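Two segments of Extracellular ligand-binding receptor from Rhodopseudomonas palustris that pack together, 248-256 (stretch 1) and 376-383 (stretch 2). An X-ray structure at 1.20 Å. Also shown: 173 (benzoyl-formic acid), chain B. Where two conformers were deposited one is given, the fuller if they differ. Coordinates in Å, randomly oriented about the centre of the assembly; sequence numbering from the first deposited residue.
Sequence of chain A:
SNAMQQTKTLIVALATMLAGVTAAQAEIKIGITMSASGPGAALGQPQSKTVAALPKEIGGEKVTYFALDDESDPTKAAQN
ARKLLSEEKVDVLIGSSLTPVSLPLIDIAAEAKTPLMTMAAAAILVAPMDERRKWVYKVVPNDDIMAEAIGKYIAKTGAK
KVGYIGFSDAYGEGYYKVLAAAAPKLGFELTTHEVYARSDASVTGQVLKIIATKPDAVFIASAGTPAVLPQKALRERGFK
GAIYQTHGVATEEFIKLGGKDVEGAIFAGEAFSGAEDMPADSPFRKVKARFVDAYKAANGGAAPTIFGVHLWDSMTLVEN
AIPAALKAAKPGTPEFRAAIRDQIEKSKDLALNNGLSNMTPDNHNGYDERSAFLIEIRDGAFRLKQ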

# COMPACT_ATOMS: atom_id res chain seq x y z
N GLY A 248 3.15 0.71 6.16
CA GLY A 248 4.33 0.29 5.42
C GLY A 248 5.13 -0.79 6.15
O GLY A 248 5.98 -1.44 5.52
N VAL A 249 4.89 -0.99 7.44
CA VAL A 249 5.66 -1.96 8.20
C VAL A 249 4.94 -3.29 8.41
O VAL A 249 5.46 -4.17 9.09
CB VAL A 249 6.13 -1.41 9.57
CG1 VAL A 249 6.76 -0.03 9.41
CG2 VAL A 249 4.99 -1.39 10.60
N ALA A 250 3.76 -3.44 7.81
CA ALA A 250 2.83 -4.53 8.15
C ALA A 250 3.22 -5.88 7.55
O ALA A 250 2.35 -6.71 7.24
CB ALA A 250 1.42 -4.13 7.76
N THR A 251 4.53 -6.11 7.43
CA THR A 251 5.07 -7.38 6.96
C THR A 251 5.82 -8.09 8.08
O THR A 251 6.53 -7.46 8.88
CB THR A 251 6.02 -7.18 5.76
OG1 THR A 251 6.75 -8.40 5.57
CG2 THR A 251 7.02 -6.04 5.99
N GLU A 252 5.66 -9.40 8.16
CA GLU A 252 6.41 -10.18 9.14
C GLU A 252 7.93 -10.01 9.00
O GLU A 252 8.67 -10.25 9.95
CB GLU A 252 5.98 -11.65 9.12
CG GLU A 252 4.63 -11.91 9.79
CD GLU A 252 3.43 -11.36 9.03
OE1 GLU A 252 3.50 -11.21 7.79
OE2 GLU A 252 2.41 -11.07 9.69
N GLU A 253 8.40 -9.57 7.83
CA GLU A 253 9.84 -9.30 7.68
C GLU A 253 10.30 -8.18 8.59
O GLU A 253 11.44 -8.17 9.07
CB GLU A 253 10.18 -8.93 6.23
CG GLU A 253 9.93 -10.04 5.23
CD GLU A 253 10.38 -9.67 3.83
OE1 GLU A 253 11.46 -9.07 3.70
OE2 GLU A 253 9.65 -9.98 2.87
N PHE A 254 9.43 -7.21 8.83
CA PHE A 254 9.72 -6.09 9.72
C PHE A 254 9.82 -6.59 11.16
O PHE A 254 10.70 -6.18 11.92
CB PHE A 254 8.64 -5.02 9.57
CG PHE A 254 8.75 -3.89 10.56
CD1 PHE A 254 9.52 -2.77 10.30
CD2 PHE A 254 8.04 -3.94 11.75
CE1 PHE A 254 9.60 -1.74 11.21
CE2 PHE A 254 8.11 -2.90 12.66
CZ PHE A 254 8.89 -1.80 12.39
N ILE A 255 8.91 -7.48 11.55
CA ILE A 255 8.93 -8.05 12.89
C ILE A 255 10.21 -8.84 13.10
O ILE A 255 10.87 -8.71 14.14
CB ILE A 255 7.70 -8.95 13.16
CG1 ILE A 255 6.42 -8.11 13.14
CG2 ILE A 255 7.85 -9.71 14.48
CD1 ILE A 255 5.14 -8.91 13.34
N LYS A 256 10.57 -9.66 12.12
CA LYS A 256 11.74 -10.52 12.24
C LYS A 256 13.03 -9.71 12.35
O LYS A 256 13.88 -9.97 13.20
CB LYS A 256 11.81 -11.48 11.06
CG LYS A 256 12.99 -12.45 11.09
CD LYS A 256 12.94 -13.38 9.89
CE LYS A 256 14.20 -14.21 9.77
NZ LYS A 256 14.23 -14.98 8.49
N GLU A 376 -1.08 -3.50 16.59
CA GLU A 376 0.05 -3.49 17.51
C GLU A 376 0.89 -4.73 17.27
O GLU A 376 0.35 -5.81 16.99
CB GLU A 376 -0.47 -3.50 18.95
CG GLU A 376 0.58 -3.37 20.04
CD GLU A 376 -0.01 -3.49 21.43
OE1 GLU A 376 -1.02 -4.21 21.58
OE2 GLU A 376 0.52 -2.85 22.37
N ILE A 377 2.21 -4.60 17.36
CA ILE A 377 3.09 -5.76 17.37
C ILE A 377 3.16 -6.28 18.80
O ILE A 377 3.70 -5.60 19.68
CB ILE A 377 4.49 -5.45 16.82
CG1 ILE A 377 4.37 -4.93 15.38
CG2 ILE A 377 5.38 -6.68 16.90
CD1 ILE A 377 5.69 -4.50 14.78
N ARG A 378 2.57 -7.44 19.04
CA ARG A 378 2.55 -8.06 20.36
C ARG A 378 3.08 -9.48 20.26
O ARG A 378 2.56 -10.28 19.50
CB ARG A 378 1.13 -8.11 20.92
CG ARG A 378 0.60 -6.80 21.46
CD ARG A 378 -0.36 -7.03 22.62
NE ARG A 378 -1.41 -8.00 22.32
CZ ARG A 378 -2.49 -7.73 21.58
NH1 ARG A 378 -2.64 -6.52 21.05
NH2 ARG A 378 -3.40 -8.67 21.37
N ASP A 379 4.11 -9.78 21.05
CA ASP A 379 4.71 -11.10 21.04
C ASP A 379 5.05 -11.55 19.62
O ASP A 379 4.81 -12.70 19.24
CB ASP A 379 3.80 -12.12 21.74
CG ASP A 379 3.59 -11.80 23.21
OD1 ASP A 379 4.55 -11.32 23.85
OD2 ASP A 379 2.48 -12.02 23.71
N GLY A 380 5.59 -10.63 18.83
CA GLY A 380 6.09 -10.98 17.52
C GLY A 380 5.03 -11.26 16.47
O GLY A 380 5.30 -11.96 15.49
N ALA A 381 3.83 -10.72 16.67
CA ALA A 381 2.76 -10.86 15.68
C ALA A 381 1.94 -9.58 15.60
O ALA A 381 1.84 -8.84 16.58
CB ALA A 381 1.85 -12.04 16.02
N PHE A 382 1.36 -9.32 14.42
CA PHE A 382 0.42 -8.22 14.27
C PHE A 382 -0.92 -8.58 14.90
O PHE A 382 -1.51 -9.61 14.59
CB PHE A 382 0.24 -7.86 12.79
CG PHE A 382 1.50 -7.39 12.13
CD1 PHE A 382 2.13 -6.23 12.55
CD2 PHE A 382 2.07 -8.13 11.11
CE1 PHE A 382 3.30 -5.79 11.94
CE2 PHE A 382 3.24 -7.71 10.50
CZ PHE A 382 3.86 -6.54 10.92
N ARG A 383 -1.40 -7.71 15.78
CA ARG A 383 -2.65 -7.93 16.50
C ARG A 383 -3.50 -6.67 16.45
O ARG A 383 -2.97 -5.57 16.35
CB ARG A 383 -2.37 -8.27 17.96
CG ARG A 383 -1.42 -9.45 18.18
CD ARG A 383 -2.03 -10.75 17.72
NE ARG A 383 -3.32 -11.01 18.36
CZ ARG A 383 -3.47 -11.61 19.54
NH1 ARG A 383 -2.40 -12.02 20.22
NH2 ARG A 383 -4.68 -11.79 20.04
O1B 173 B . 3.44 4.01 -1.04
C1 173 B . 4.56 3.75 -0.68
O1A 173 B . 5.68 4.46 -1.10
C2 173 B . 4.79 2.79 0.45
O2 173 B . 5.85 2.73 1.00
C1G 173 B . 3.65 1.88 0.82
C2D 173 B . 2.88 1.18 -0.29
C2E 173 B . 1.71 0.28 0.05
C3 173 B . 1.31 0.11 1.52
C1E 173 B . 2.11 0.83 2.62
C1D 173 B . 3.29 1.72 2.28
O HOH W 1 2.06 -11.43 12.39

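A helix can be held against a β-hairpin without a single direct hydrogen bond between them, when much of the backbone bonding lies within each element and apolar side chains fill the gap between them. The contact between residues 248-256 and 376-383 illustrates the principle. In the second stretch, two strands are joined by a type I' turn from Arg378 to Ala381, and their backbones pair internally: Arg378 N donates to Ala381 O at 2.9 Å, and Arg383 N to Glu376 O, also at 2.9 Å. In the first, a loop leads into a helix that begins at Glu252, with Thr251 at the N-cap; Thr251 OG1 accepts from Glu253 N at 3.0 Å, occupying an amide that the helix's first turn would otherwise leave without a partner. The helix axis crosses strand 381-383 at 122°, with a closest approach of 9.1 Å, a spacing filled by side chains.

Phe382 gives up the most surface. Its CA-to-CB bond points toward the first stretch, and its ring is lodged where the loop turns into the helix. Over one face lies a methyl of Ile255, CD1, which sits 3.6 Å from the centroid of the Phe382 ring and only 13° off the normal, a CH-pi contact in which a weakly polarised C-H meets the π cloud. The ring's edge, where the hydrogens carry slight positive charge, faces oxygen instead. Thr251 O lies 3.5 Å from Phe382 CZ, and Glu252 OE2 lies 3.3 Å from Phe382 CD2, both near the ring plane. One aromatic ring thus meets a hydrocarbon and oxygen atoms in different directions, each suited to the local electrostatics.

Ile255, the second-largest contributor, reaches several parts of the hairpin. Besides placing CD1 over the ring face, its CG1 packs 4.0 Å from Ile377 CD1, and its CG2 rests 3.5 Å from Gly380 O at the turn. Gly380 adopts a positive phi, a conformation that favours glycine, and Gly380 CA is the nearest CA in the hairpin to Ile255 CA, at 6.2 Å.

Ile377 completes the apolar cluster. Its CD1 meets Ile255 and also the edge of the Phe254 ring, with Ile377 CD1 3.6 Å from Phe254 CE2, so consecutive helix residues converge on one methyl group.

Polar linkage comes through water. A single molecule donates to Glu252 OE2 at 2.7 Å and accepts from Phe382 N at 3.0 Å, joining a helix carboxylate to a strand amide beside the apolar contact.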